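Local coordinates for DUF3992 domain-containing protein (Bacillus cereus, PDB 7A02) that forms the disulfide-linked pili that make up the endospore appendages of Bacillus, although what these fibres do is not established, at residues Ile62-Gly68 / Arg91-Ile97; Cys24-Ala29 / Ala103-Cys109; Ile41-Ile45 / Ile112-Leu116; Tyr50-Gly56 / Val79-Ala85. All blocks are in the same frame, centred on the assembly; numbering follows the deposited sequence.

The chain folds into two antiparallel four-stranded sheets. Contacts 2 and 4 pair strands of one sheet, in the order 19-29, 104-114, 46-55, 84-90, contact 4 also taking in Val79 of the other sheet; the centres of the two contacts are about 9 Å apart and the Glu107-Lys52 salt bridge joins them. Contact 1 pairs strands of the other sheet, nearest the chain's centre; its Ile62 and Ile97 meet Phe108 and Trp27 of contact 2 in the apolar core. Contact 3 packs the loop 41-45 on the far end of strand 104-114 without a hydrogen bond; contacts 3 and 4, on opposite sides of the chain's centre and with exposed residues, both touch a neighbouring subunit.

Contact 1: residues Ile62-Gly68 / Arg91-Ile97; sequences IVFYSGG and RFDTVTI
Phe64 holds its CG anti to its own carbonyl carbon (chi1 -61°), whereas Phe92 tucks CG between its backbone N and carbonyl carbon (chi1 61°), and with these two rotations the rings meet T-shaped, the edge of Phe64 directed at the face of Phe92. Their centroids are 5.6 Å apart and their planes are turned by 79°. Val95 comes from one face of the Phe64 ring: CG1 sits above that face and also touches Ile62 CG1 at 3.7 Å, while CG2 lies obliquely on the same side, 3.7 Å from Phe64 CD2. On the other face of the sheet Tyr65 points its ring edge toward the hydroxyls of Thr94 and Thr96, with CE2 3.5 Å from Thr96 OG1. Val63 and Thr96 form a hydrogen-bonded antiparallel pair, Val63 N reaching Thr96 O over 2.9 Å. Further along, Asp93 and Thr94 both face Tyr65, a classic beta bulge in which Thr94 N bonds to Tyr65 O and the Asp93 N bond is doubtful, modelled too short. Strands 60-66 and 94-98 are the inner pair of their sheet, with 72-79 beyond the first and 34-38 beyond the second, and Phe92 also touches Ala47 of strand 46-55.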
loop_
_atom_site.group_PDB
_atom_site.type_symbol
_atom_site.label_atom_id
_atom_site.label_comp_id
_atom_site.label_asym_id
_atom_site.label_seq_id
_atom_site.Cartn_x
_atom_site.Cartn_y
_atom_site.Cartn_z
ATOM N N ILE A 62 -6.542 -8.990 -56.181
ATOM C CA ILE A 62 -5.657 -9.406 -55.101
ATOM C C ILE A 62 -6.488 -10.136 -54.057
ATOM O O ILE A 62 -7.581 -9.682 -53.694
ATOM C CB ILE A 62 -4.905 -8.209 -54.492
ATOM C CG1 ILE A 62 -3.814 -8.689 -53.542
ATOM C CG2 ILE A 62 -5.845 -7.236 -53.816
ATOM C CD1 ILE A 62 -2.843 -7.619 -53.157
ATOM N N VAL A 63 -5.995 -11.290 -53.608
ATOM C CA VAL A 63 -6.712 -12.129 -52.658
ATOM C C VAL A 63 -5.772 -12.530 -51.532
ATOM O O VAL A 63 -4.653 -12.988 -51.787
ATOM C CB VAL A 63 -7.299 -13.383 -53.330
ATOM C CG1 VAL A 63 -8.103 -14.172 -52.335
ATOM C CG2 VAL A 63 -8.169 -12.997 -54.499
ATOM N N PHE A 64 -6.232 -12.368 -50.293
ATOM C CA PHE A 64 -5.516 -12.824 -49.107
ATOM C C PHE A 64 -6.109 -14.149 -48.652
ATOM O O PHE A 64 -7.327 -14.268 -48.514
ATOM C CB PHE A 64 -5.616 -11.806 -47.972
ATOM C CG PHE A 64 -5.037 -10.462 -48.295
ATOM C CD1 PHE A 64 -5.741 -9.554 -49.053
ATOM C CD2 PHE A 64 -3.800 -10.099 -47.815
ATOM C CE1 PHE A 64 -5.214 -8.324 -49.338
ATOM C CE2 PHE A 64 -3.274 -8.867 -48.099
ATOM C CZ PHE A 64 -3.982 -7.982 -48.861
ATOM N N TYR A 65 -5.253 -15.135 -48.407
ATOM C CA TYR A 65 -5.680 -16.481 -48.060
ATOM C C TYR A 65 -5.158 -16.863 -46.688
ATOM O O TYR A 65 -3.978 -16.666 -46.382
ATOM C CB TYR A 65 -5.184 -17.501 -49.075
ATOM C CG TYR A 65 -5.911 -17.467 -50.388
ATOM C CD1 TYR A 65 -7.246 -17.805 -50.467
ATOM C CD2 TYR A 65 -5.262 -17.095 -51.546
ATOM C CE1 TYR A 65 -7.912 -17.776 -51.661
ATOM C CE2 TYR A 65 -5.918 -17.061 -52.743
ATOM C CZ TYR A 65 -7.243 -17.404 -52.797
ATOM O OH TYR A 65 -7.905 -17.371 -54.000
ATOM N N SER A 66 -6.042 -17.432 -45.877
ATOM C CA SER A 66 -5.693 -17.990 -44.577
ATOM C C SER A 66 -5.856 -19.498 -44.661
ATOM O O SER A 66 -6.978 -19.999 -44.764
ATOM C CB SER A 66 -6.571 -17.411 -43.474
ATOM O OG SER A 66 -6.581 -18.267 -42.350
ATOM N N GLY A 67 -4.743 -20.217 -44.623
ATOM C CA GLY A 67 -4.793 -21.657 -44.733
ATOM C C GLY A 67 -4.490 -22.143 -46.131
ATOM O O GLY A 67 -5.170 -23.031 -46.649
ATOM N N GLY A 68 -3.476 -21.561 -46.757
ATOM C CA GLY A 68 -3.089 -21.959 -48.094
ATOM C C GLY A 68 -3.974 -21.344 -49.153
ATOM O O GLY A 68 -4.975 -20.679 -48.879
ATOM N N ARG A 91 -4.241 -12.207 -39.643
ATOM C CA ARG A 91 -4.401 -13.647 -39.853
ATOM C C ARG A 91 -4.619 -14.004 -41.320
ATOM O O ARG A 91 -5.705 -14.393 -41.741
ATOM C CB ARG A 91 -5.513 -14.250 -38.994
ATOM C CG ARG A 91 -5.068 -14.723 -37.618
ATOM C CD ARG A 91 -6.086 -14.540 -36.508
ATOM N NE ARG A 91 -6.348 -13.180 -36.067
ATOM C CZ ARG A 91 -6.889 -12.912 -34.883
ATOM N NH1 ARG A 91 -7.108 -11.666 -34.495
ATOM N NH2 ARG A 91 -7.224 -13.912 -34.079
ATOM N N PHE A 92 -3.554 -13.872 -42.098
ATOM C CA PHE A 92 -3.523 -14.375 -43.459
ATOM C C PHE A 92 -2.233 -15.147 -43.673
ATOM O O PHE A 92 -1.235 -14.934 -42.984
ATOM C CB PHE A 92 -3.647 -13.249 -44.487
ATOM C CG PHE A 92 -2.551 -12.239 -44.417
ATOM C CD1 PHE A 92 -2.633 -11.173 -43.552
ATOM C CD2 PHE A 92 -1.444 -12.349 -45.224
ATOM C CE1 PHE A 92 -1.630 -10.249 -43.487
ATOM C CE2 PHE A 92 -0.442 -11.428 -45.163
ATOM C CZ PHE A 92 -0.534 -10.376 -44.293
ATOM N N ASP A 93 -2.259 -16.053 -44.642
ATOM C CA ASP A 93 -1.144 -16.956 -44.873
ATOM C C ASP A 93 -0.435 -16.684 -46.191
ATOM O O ASP A 93 0.795 -16.705 -46.243
ATOM C CB ASP A 93 -1.654 -18.401 -44.827
ATOM C CG ASP A 93 -0.538 -19.419 -44.840
ATOM O OD1 ASP A 93 0.642 -19.026 -44.915
ATOM O OD2 ASP A 93 -0.844 -20.627 -44.771
ATOM N N THR A 94 -1.175 -16.424 -47.265
ATOM C CA THR A 94 -0.571 -16.109 -48.551
ATOM C C THR A 94 -1.339 -14.971 -49.198
ATOM O O THR A 94 -2.448 -14.634 -48.789
ATOM C CB THR A 94 -0.558 -17.312 -49.499
ATOM O OG1 THR A 94 -1.896 -17.777 -49.692
ATOM C CG2 THR A 94 0.282 -18.437 -48.940
ATOM N N VAL A 95 -0.733 -14.367 -50.214
ATOM C CA VAL A 95 -1.391 -13.365 -51.041
ATOM C C VAL A 95 -1.166 -13.734 -52.497
ATOM O O VAL A 95 -0.055 -14.108 -52.883
ATOM C CB VAL A 95 -0.872 -11.943 -50.759
ATOM C CG1 VAL A 95 -1.745 -10.930 -51.444
ATOM C CG2 VAL A 95 -0.830 -11.673 -49.281
ATOM N N THR A 96 -2.219 -13.649 -53.306
ATOM C CA THR A 96 -2.104 -13.952 -54.724
ATOM C C THR A 96 -2.683 -12.822 -55.554
ATOM O O THR A 96 -3.628 -12.142 -55.141
ATOM C CB THR A 96 -2.813 -15.251 -55.112
ATOM O OG1 THR A 96 -4.229 -15.057 -55.057
ATOM C CG2 THR A 96 -2.428 -16.374 -54.182
ATOM N N ILE A 97 -2.108 -12.639 -56.737
ATOM C CA ILE A 97 -2.589 -11.662 -57.705
ATOM C C ILE A 97 -2.983 -12.373 -58.990
ATOM O O ILE A 97 -2.363 -13.358 -59.405
ATOM C CB ILE A 97 -1.554 -10.552 -57.988
ATOM C CG1 ILE A 97 -0.281 -11.139 -58.586
ATOM C CG2 ILE A 97 -1.251 -9.767 -56.741
ATOM C CD1 ILE A 97 0.670 -10.103 -59.092
#

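Contact 2: residues Cys24-Ala29 / Ala103-Cys109; sequences CIDWTA and AETGEFC
Cys24-Ala29 runs antiparallel to Glu104-Cys109, the segment axes at 153°, with Ile25 and Phe108 in one hydrogen-bonded pair and Trp27 and Gly106 in another. Trp27 N gives a 2.9 Å bond to Gly106 O. The indole of Trp27 is laid across the neighbouring strand because its CG lies between the backbone N and the carbonyl carbon (chi1 53°). One ring face then rests on the Gly106 backbone: Gly106 N is above the ring centre, and Gly106 CA makes a CH-pi contact 4.0 Å from the centroid of the six-membered ring. At the indole edge NE1 donates to Glu107 O, which lies in the ring plane although the N-H comes in from above the carbonyl plane. Phe108 CB packs 3.8 Å from Trp27 CD1 and 3.9 Å from Ile25 CG1. On the sheet face opposite Trp27, Asp26 and Glu107 lie side by side with carboxylate planes 83° apart, Asp26 OD1 being 4.1 Å from Glu107 OE2. Cys24 SG and Cys109 SG are 4.4 Å apart and unbonded to each other. The chemistry is thus two-sided: indole and phenyl enter the core with the indole N-H given to a carbonyl, though off its lone pairs, while on the Asp26 face the closeness of two acids is probably eased by the salt bridge from Glu107 OE1 to Lys52.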
loop_
_atom_site.group_PDB
_atom_site.type_symbol
_atom_site.label_atom_id
_atom_site.label_comp_id
_atom_site.label_asym_id
_atom_site.label_seq_id
_atom_site.Cartn_x
_atom_site.Cartn_y
_atom_site.Cartn_z
ATOM N N CYS A 24 8.925 -4.074 -50.287
ATOM C CA CYS A 24 8.526 -3.370 -51.495
ATOM C C CYS A 24 8.908 -4.259 -52.662
ATOM O O CYS A 24 10.045 -4.729 -52.709
ATOM C CB CYS A 24 9.287 -2.062 -51.635
ATOM S SG CYS A 24 8.896 -0.729 -50.542
ATOM N N ILE A 25 8.003 -4.473 -53.614
ATOM C CA ILE A 25 8.354 -5.215 -54.818
ATOM C C ILE A 25 7.629 -4.640 -56.024
ATOM O O ILE A 25 6.672 -3.875 -55.903
ATOM C CB ILE A 25 8.050 -6.726 -54.720
ATOM C CG1 ILE A 25 6.595 -6.964 -54.352
ATOM C CG2 ILE A 25 8.976 -7.421 -53.755
ATOM C CD1 ILE A 25 6.146 -8.347 -54.659
ATOM N N ASP A 26 8.112 -5.028 -57.201
ATOM C CA ASP A 26 7.454 -4.775 -58.472
ATOM C C ASP A 26 7.011 -6.107 -59.056
ATOM O O ASP A 26 7.781 -7.069 -59.057
ATOM C CB ASP A 26 8.388 -4.065 -59.448
ATOM C CG ASP A 26 8.844 -2.720 -58.940
ATOM O OD1 ASP A 26 8.126 -2.123 -58.117
ATOM O OD2 ASP A 26 9.921 -2.256 -59.369
ATOM N N TRP A 27 5.784 -6.160 -59.554
ATOM C CA TRP A 27 5.194 -7.414 -59.990
ATOM C C TRP A 27 4.663 -7.305 -61.408
ATOM O O TRP A 27 4.263 -6.229 -61.865
ATOM C CB TRP A 27 4.059 -7.843 -59.070
ATOM C CG TRP A 27 3.039 -6.793 -58.874
ATOM C CD1 TRP A 27 2.983 -5.899 -57.859
ATOM C CD2 TRP A 27 1.919 -6.516 -59.714
ATOM N NE1 TRP A 27 1.901 -5.079 -58.010
ATOM C CE2 TRP A 27 1.228 -5.440 -59.145
ATOM C CE3 TRP A 27 1.432 -7.076 -60.893
ATOM C CZ2 TRP A 27 0.082 -4.911 -59.711
ATOM C CZ3 TRP A 27 0.298 -6.550 -61.450
ATOM C CH2 TRP A 27 -0.365 -5.481 -60.862
ATOM N N THR A 28 4.662 -8.451 -62.087
ATOM C CA THR A 28 4.046 -8.635 -63.393
ATOM C C THR A 28 3.058 -9.786 -63.297
ATOM O O THR A 28 3.403 -10.861 -62.801
ATOM C CB THR A 28 5.093 -8.940 -64.459
ATOM O OG1 THR A 28 6.176 -8.010 -64.346
ATOM C CG2 THR A 28 4.485 -8.834 -65.840
ATOM N N ALA A 29 1.842 -9.570 -63.782
ATOM C CA ALA A 29 0.746 -10.505 -63.576
ATOM C C ALA A 29 0.431 -11.260 -64.859
ATOM O O ALA A 29 0.233 -10.649 -65.912
ATOM C CB ALA A 29 -0.502 -9.770 -63.092
ATOM N N ALA A 103 -0.257 -9.074 -69.276
ATOM C CA ALA A 103 0.944 -8.797 -68.494
ATOM C C ALA A 103 0.924 -7.379 -67.927
ATOM O O ALA A 103 1.777 -6.546 -68.230
ATOM C CB ALA A 103 2.204 -9.044 -69.327
ATOM N N GLU A 104 -0.076 -7.115 -67.094
ATOM C CA GLU A 104 -0.083 -5.879 -66.331
ATOM C C GLU A 104 1.081 -5.883 -65.356
ATOM O O GLU A 104 1.566 -6.936 -64.941
ATOM C CB GLU A 104 -1.396 -5.723 -65.572
ATOM C CG GLU A 104 -2.625 -5.797 -66.440
ATOM C CD GLU A 104 -3.141 -7.206 -66.583
ATOM O OE1 GLU A 104 -2.315 -8.137 -66.621
ATOM O OE2 GLU A 104 -4.370 -7.389 -66.654
ATOM N N THR A 105 1.549 -4.696 -64.999
ATOM C CA THR A 105 2.627 -4.602 -64.031
ATOM C C THR A 105 2.390 -3.424 -63.103
ATOM O O THR A 105 1.705 -2.456 -63.454
ATOM C CB THR A 105 3.996 -4.474 -64.699
ATOM O OG1 THR A 105 5.017 -4.643 -63.711
ATOM C CG2 THR A 105 4.159 -3.115 -65.319
ATOM N N GLY A 106 2.971 -3.529 -61.917
ATOM C CA GLY A 106 2.767 -2.522 -60.897
ATOM C C GLY A 106 3.651 -2.752 -59.694
ATOM O O GLY A 106 4.627 -3.497 -59.757
ATOM N N GLU A 107 3.287 -2.110 -58.588
ATOM C CA GLU A 107 4.065 -2.130 -57.359
ATOM C C GLU A 107 3.278 -2.783 -56.230
ATOM O O GLU A 107 2.079 -3.033 -56.342
ATOM C CB GLU A 107 4.471 -0.715 -56.948
ATOM C CG GLU A 107 5.571 -0.127 -57.788
ATOM C CD GLU A 107 5.946 1.268 -57.347
ATOM O OE1 GLU A 107 5.431 2.237 -57.941
ATOM O OE2 GLU A 107 6.753 1.397 -56.403
ATOM N N PHE A 108 3.974 -3.056 -55.129
ATOM C CA PHE A 108 3.343 -3.654 -53.954
ATOM C C PHE A 108 4.188 -3.344 -52.732
ATOM O O PHE A 108 5.337 -3.783 -52.656
ATOM C CB PHE A 108 3.191 -5.153 -54.138
ATOM C CG PHE A 108 2.590 -5.854 -52.963
ATOM C CD1 PHE A 108 1.240 -5.763 -52.707
ATOM C CD2 PHE A 108 3.369 -6.626 -52.130
ATOM C CE1 PHE A 108 0.686 -6.412 -51.636
ATOM C CE2 PHE A 108 2.815 -7.277 -51.060
ATOM C CZ PHE A 108 1.474 -7.169 -50.815
ATOM N N CYS A 109 3.624 -2.605 -51.783
ATOM C CA CYS A 109 4.306 -2.201 -50.562
ATOM C C CYS A 109 3.527 -2.685 -49.352
ATOM O O CYS A 109 2.296 -2.641 -49.345
ATOM C CB CYS A 109 4.460 -0.686 -50.498
ATOM S SG CYS A 109 4.877 -0.033 -48.870
#

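Contact 3: residues Ile41-Ile45 / Ile112-Leu116; sequences ISQDI and IRYTL
Tyr114 meets the loop first at CB, which lies 3.7 Å from Asp44 O. Its CG takes the place between the backbone N and the carbonyl carbon (chi1 48°), which turns one ring face toward Ile41, whose CD1 sits over it, 4.2 Å from Tyr114 CG. Farther out the ring leaves the loop, and at the tip OH is hydrogen-bonded to Asp21 OD2 on strand 19-29. Earlier in the strand the contact is apolar: both CG1 and CD1 of Ile45 touch the single methyl CG2 of Ile112, each at 3.7 Å, and Ile45 CA lies 3.6 Å from Arg113 O. Beyond the tyrosine the Asp44 and Leu116 side chains cross at about a right angle, with Asp44 OD2 against CG and CD1 of the leucine and 3.9 Å from Thr115 CG2. Arg113 points its guanidinium away from the loop and makes a salt bridge through NE to Asp21 of a second subunit. The order of the strands fits a jelly roll, in which 34-38 and 46-55 belong to opposite sheets; residues 41-45 lie in the crossover between them, packed by side chains against the last strand of the sandwich.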
loop_
_atom_site.group_PDB
_atom_site.type_symbol
_atom_site.label_atom_id
_atom_site.label_comp_id
_atom_site.label_asym_id
_atom_site.label_seq_id
_atom_site.Cartn_x
_atom_site.Cartn_y
_atom_site.Cartn_z
ATOM N N ILE A 41 4.026 -17.239 -39.968
ATOM C CA ILE A 41 3.546 -16.709 -38.700
ATOM C C ILE A 41 2.109 -16.249 -38.886
ATOM O O ILE A 41 1.816 -15.053 -38.828
ATOM C CB ILE A 41 4.436 -15.555 -38.216
ATOM C CG1 ILE A 41 4.708 -14.571 -39.344
ATOM C CG2 ILE A 41 5.777 -16.077 -37.803
ATOM C CD1 ILE A 41 5.418 -13.334 -38.889
ATOM N N SER A 42 1.192 -17.188 -39.065
ATOM C CA SER A 42 -0.160 -16.813 -39.450
ATOM C C SER A 42 -1.001 -16.322 -38.287
ATOM O O SER A 42 -1.949 -15.562 -38.500
ATOM C CB SER A 42 -0.863 -17.993 -40.115
ATOM O OG SER A 42 -2.193 -17.653 -40.453
ATOM N N GLN A 43 -0.682 -16.735 -37.063
ATOM C CA GLN A 43 -1.562 -16.457 -35.937
ATOM C C GLN A 43 -1.459 -15.019 -35.450
ATOM O O GLN A 43 -2.467 -14.439 -35.035
ATOM C CB GLN A 43 -1.267 -17.425 -34.796
ATOM C CG GLN A 43 0.192 -17.518 -34.438
ATOM C CD GLN A 43 0.893 -18.627 -35.188
ATOM O OE1 GLN A 43 0.346 -19.198 -36.129
ATOM N NE2 GLN A 43 2.110 -18.939 -34.772
ATOM N N ASP A 44 -0.271 -14.425 -35.478
ATOM C CA ASP A 44 -0.086 -13.054 -35.008
ATOM C C ASP A 44 0.641 -12.262 -36.086
ATOM O O ASP A 44 1.871 -12.191 -36.096
ATOM C CB ASP A 44 0.679 -13.019 -33.693
ATOM C CG ASP A 44 1.987 -13.766 -33.763
ATOM O OD1 ASP A 44 2.086 -14.707 -34.576
ATOM O OD2 ASP A 44 2.917 -13.403 -33.017
ATOM N N ILE A 45 -0.119 -11.661 -36.992
ATOM C CA ILE A 45 0.463 -10.812 -38.017
ATOM C C ILE A 45 -0.562 -9.755 -38.385
ATOM O O ILE A 45 -1.752 -10.042 -38.519
ATOM C CB ILE A 45 0.919 -11.643 -39.237
ATOM C CG1 ILE A 45 1.747 -10.783 -40.179
ATOM C CG2 ILE A 45 -0.257 -12.242 -39.960
ATOM C CD1 ILE A 45 2.484 -11.569 -41.207
ATOM N N ILE A 112 4.671 -4.795 -41.864
ATOM C CA ILE A 112 4.252 -5.992 -41.149
ATOM C C ILE A 112 4.581 -5.828 -39.674
ATOM O O ILE A 112 5.709 -5.473 -39.326
ATOM C CB ILE A 112 4.948 -7.241 -41.712
ATOM C CG1 ILE A 112 4.675 -7.363 -43.204
ATOM C CG2 ILE A 112 4.499 -8.471 -40.984
ATOM C CD1 ILE A 112 5.760 -8.069 -43.955
ATOM N N ARG A 113 3.610 -6.097 -38.812
ATOM C CA ARG A 113 3.807 -6.050 -37.371
ATOM C C ARG A 113 3.686 -7.446 -36.788
ATOM O O ARG A 113 2.749 -8.179 -37.109
ATOM C CB ARG A 113 2.782 -5.147 -36.701
ATOM C CG ARG A 113 3.246 -3.747 -36.466
ATOM C CD ARG A 113 2.093 -2.895 -36.005
ATOM N NE ARG A 113 2.385 -1.467 -36.037
ATOM C CZ ARG A 113 3.332 -0.869 -35.327
ATOM N NH1 ARG A 113 4.092 -1.560 -34.493
ATOM N NH2 ARG A 113 3.504 0.437 -35.439
ATOM N N TYR A 114 4.628 -7.817 -35.931
ATOM C CA TYR A 114 4.458 -9.052 -35.182
ATOM C C TYR A 114 5.047 -8.878 -33.793
ATOM O O TYR A 114 6.088 -8.244 -33.619
ATOM C CB TYR A 114 5.074 -10.263 -35.893
ATOM C CG TYR A 114 6.471 -10.079 -36.414
ATOM C CD1 TYR A 114 6.711 -9.368 -37.571
ATOM C CD2 TYR A 114 7.548 -10.643 -35.763
ATOM C CE1 TYR A 114 7.979 -9.205 -38.048
ATOM C CE2 TYR A 114 8.819 -10.489 -36.237
ATOM C CZ TYR A 114 9.029 -9.767 -37.379
ATOM O OH TYR A 114 10.302 -9.607 -37.861
ATOM N N THR A 115 4.337 -9.408 -32.808
ATOM C CA THR A 115 4.661 -9.240 -31.394
ATOM C C THR A 115 5.460 -10.408 -30.843
ATOM O O THR A 115 5.128 -10.961 -29.801
ATOM C CB THR A 115 3.379 -9.040 -30.595
ATOM O OG1 THR A 115 3.684 -8.989 -29.196
ATOM C CG2 THR A 115 2.383 -10.162 -30.875
ATOM N N LEU A 116 6.541 -10.794 -31.507
ATOM C CA LEU A 116 7.345 -11.902 -31.012
ATOM C C LEU A 116 8.750 -11.464 -30.633
ATOM O O LEU A 116 9.144 -11.604 -29.472
ATOM C CB LEU A 116 7.386 -13.017 -32.061
ATOM C CG LEU A 116 6.108 -13.848 -32.181
ATOM C CD1 LEU A 116 5.897 -14.319 -33.608
ATOM C CD2 LEU A 116 6.156 -15.031 -31.227
#

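Contact 4: residues Tyr50-Gly56 / Val79-Ala85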
loop_
_atom_site.group_PDB
_atom_site.type_symbol
_atom_site.label_atom_id
_atom_site.label_comp_id
_atom_site.label_asym_id
_atom_site.label_seq_id
_atom_site.Cartn_x
_atom_site.Cartn_y
_atom_site.Cartn_z
ATOM N N TYR A 50 -0.470 -0.928 -49.708
ATOM C CA TYR A 50 -1.232 -0.567 -50.894
ATOM C C TYR A 50 -0.786 -1.421 -52.067
ATOM O O TYR A 50 0.295 -2.009 -52.062
ATOM C CB TYR A 50 -1.078 0.915 -51.256
ATOM C CG TYR A 50 0.326 1.327 -51.631
ATOM C CD1 TYR A 50 1.144 1.957 -50.722
ATOM C CD2 TYR A 50 0.825 1.098 -52.899
ATOM C CE1 TYR A 50 2.414 2.333 -51.057
ATOM C CE2 TYR A 50 2.094 1.468 -53.239
ATOM C CZ TYR A 50 2.883 2.085 -52.313
ATOM O OH TYR A 50 4.156 2.464 -52.644
ATOM N N LEU A 51 -1.642 -1.472 -53.081
ATOM C CA LEU A 51 -1.330 -2.067 -54.370
ATOM C C LEU A 51 -1.639 -1.042 -55.446
ATOM O O LEU A 51 -2.723 -0.448 -55.445
ATOM C CB LEU A 51 -2.137 -3.337 -54.618
ATOM C CG LEU A 51 -1.825 -4.040 -55.934
ATOM C CD1 LEU A 51 -0.708 -5.027 -55.739
ATOM C CD2 LEU A 51 -3.046 -4.726 -56.484
ATOM N N LYS A 52 -0.686 -0.835 -56.349
ATOM C CA LYS A 52 -0.821 0.107 -57.451
ATOM C C LYS A 52 -0.670 -0.643 -58.762
ATOM O O LYS A 52 0.327 -1.339 -58.968
ATOM C CB LYS A 52 0.224 1.216 -57.362
ATOM C CG LYS A 52 0.210 2.137 -58.563
ATOM C CD LYS A 52 0.917 3.460 -58.317
ATOM C CE LYS A 52 2.212 3.322 -57.539
ATOM N NZ LYS A 52 3.051 2.181 -57.991
ATOM N N VAL A 53 -1.644 -0.491 -59.648
ATOM C CA VAL A 53 -1.605 -1.102 -60.968
ATOM C C VAL A 53 -1.119 -0.041 -61.938
ATOM O O VAL A 53 -1.817 0.940 -62.206
ATOM C CB VAL A 53 -2.972 -1.656 -61.380
ATOM C CG1 VAL A 53 -2.926 -2.127 -62.808
ATOM C CG2 VAL A 53 -3.357 -2.794 -60.475
ATOM N N ASP A 54 0.083 -0.239 -62.470
ATOM C CA ASP A 54 0.745 0.796 -63.253
ATOM C C ASP A 54 0.369 0.716 -64.727
ATOM O O ASP A 54 -0.187 1.668 -65.282
ATOM C CB ASP A 54 2.261 0.690 -63.079
ATOM C CG ASP A 54 2.983 1.934 -63.533
ATOM O OD1 ASP A 54 2.792 2.995 -62.905
ATOM O OD2 ASP A 54 3.748 1.852 -64.516
ATOM N N THR A 55 0.662 -0.406 -65.375
ATOM C CA THR A 55 0.387 -0.529 -66.798
ATOM C C THR A 55 -0.310 -1.846 -67.088
ATOM O O THR A 55 -0.206 -2.811 -66.329
ATOM C CB THR A 55 1.657 -0.442 -67.650
ATOM O OG1 THR A 55 2.519 -1.538 -67.340
ATOM C CG2 THR A 55 2.392 0.864 -67.394
ATOM N N GLY A 56 -1.012 -1.870 -68.211
ATOM C CA GLY A 56 -1.756 -3.013 -68.682
ATOM C C GLY A 56 -3.190 -2.632 -68.937
ATOM O O GLY A 56 -3.549 -1.453 -68.989
ATOM N N VAL A 79 -8.746 -3.958 -58.534
ATOM C CA VAL A 79 -8.157 -2.647 -58.777
ATOM C C VAL A 79 -8.086 -2.414 -60.279
ATOM O O VAL A 79 -7.610 -3.278 -61.023
ATOM C CB VAL A 79 -6.758 -2.535 -58.149
ATOM C CG1 VAL A 79 -6.105 -1.234 -58.537
ATOM C CG2 VAL A 79 -6.840 -2.666 -56.655
ATOM N N ALA A 80 -8.558 -1.253 -60.721
ATOM C CA ALA A 80 -8.483 -0.886 -62.123
ATOM C C ALA A 80 -7.103 -0.329 -62.458
ATOM O O ALA A 80 -6.314 0.018 -61.579
ATOM C CB ALA A 80 -9.562 0.134 -62.470
ATOM N N THR A 81 -6.817 -0.237 -63.752
ATOM C CA THR A 81 -5.521 0.241 -64.213
ATOM C C THR A 81 -5.420 1.748 -64.036
ATOM O O THR A 81 -6.353 2.483 -64.364
ATOM C CB THR A 81 -5.305 -0.126 -65.677
ATOM O OG1 THR A 81 -5.474 -1.537 -65.844
ATOM C CG2 THR A 81 -3.910 0.254 -66.112
ATOM N N GLY A 82 -4.284 2.205 -63.528
ATOM C CA GLY A 82 -4.081 3.611 -63.280
ATOM C C GLY A 82 -4.551 4.102 -61.932
ATOM O O GLY A 82 -4.511 5.313 -61.687
ATOM N N SER A 83 -4.996 3.214 -61.054
ATOM C CA SER A 83 -5.454 3.571 -59.721
ATOM C C SER A 83 -4.805 2.645 -58.698
ATOM O O SER A 83 -4.049 1.738 -59.043
ATOM C CB SER A 83 -6.979 3.510 -59.640
ATOM O OG SER A 83 -7.435 3.879 -58.356
ATOM N N SER A 84 -5.110 2.879 -57.425
ATOM C CA SER A 84 -4.484 2.151 -56.333
ATOM C C SER A 84 -5.541 1.759 -55.315
ATOM O O SER A 84 -6.682 2.221 -55.362
ATOM C CB SER A 84 -3.396 2.987 -55.661
ATOM O OG SER A 84 -2.340 3.260 -56.558
ATOM N N ALA A 85 -5.150 0.893 -54.384
ATOM C CA ALA A 85 -6.044 0.516 -53.295
ATOM C C ALA A 85 -5.229 0.072 -52.094
ATOM O O ALA A 85 -4.268 -0.679 -52.249
ATOM C CB ALA A 85 -6.994 -0.601 -53.723
#
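Ala85 O receives Leu51 N at 2.9 Å in a nearly straight bond (163° at the hydrogen) and is also approached by Tyr50 CA at 3.3 Å. Leu51 O answers by accepting from Ala85 N, completing the hydrogen-bonded antiparallel pair. The aliphatic part of Lys52 lies against Ser84, with CB and CG both 3.4 Å from Ser84 OG, while its NZ goes on to Glu107. Here strand 46-55 joins 84-90, the outermost strand of its jelly-roll sheet within the chain, just after a type II turn from Ala80 to Ser83 with Gly82 at its third position. Gly82 N donates to Val53 O over 3.1 Å. Val53 sets CG1 anti to its backbone N (chi1 173°), facing Thr81 CA, which leaves CG2 beside that N, 3.7 Å from Val79 CG1, as the two valines slide past each other. Opposite Thr105, Asp54 and Thr55 form a classic bulge. Thr81 CG2 lies 3.4 Å from Gly56 O, and Gly82 O is hydrogen-bonded to Thr28 OG1 of a second subunit.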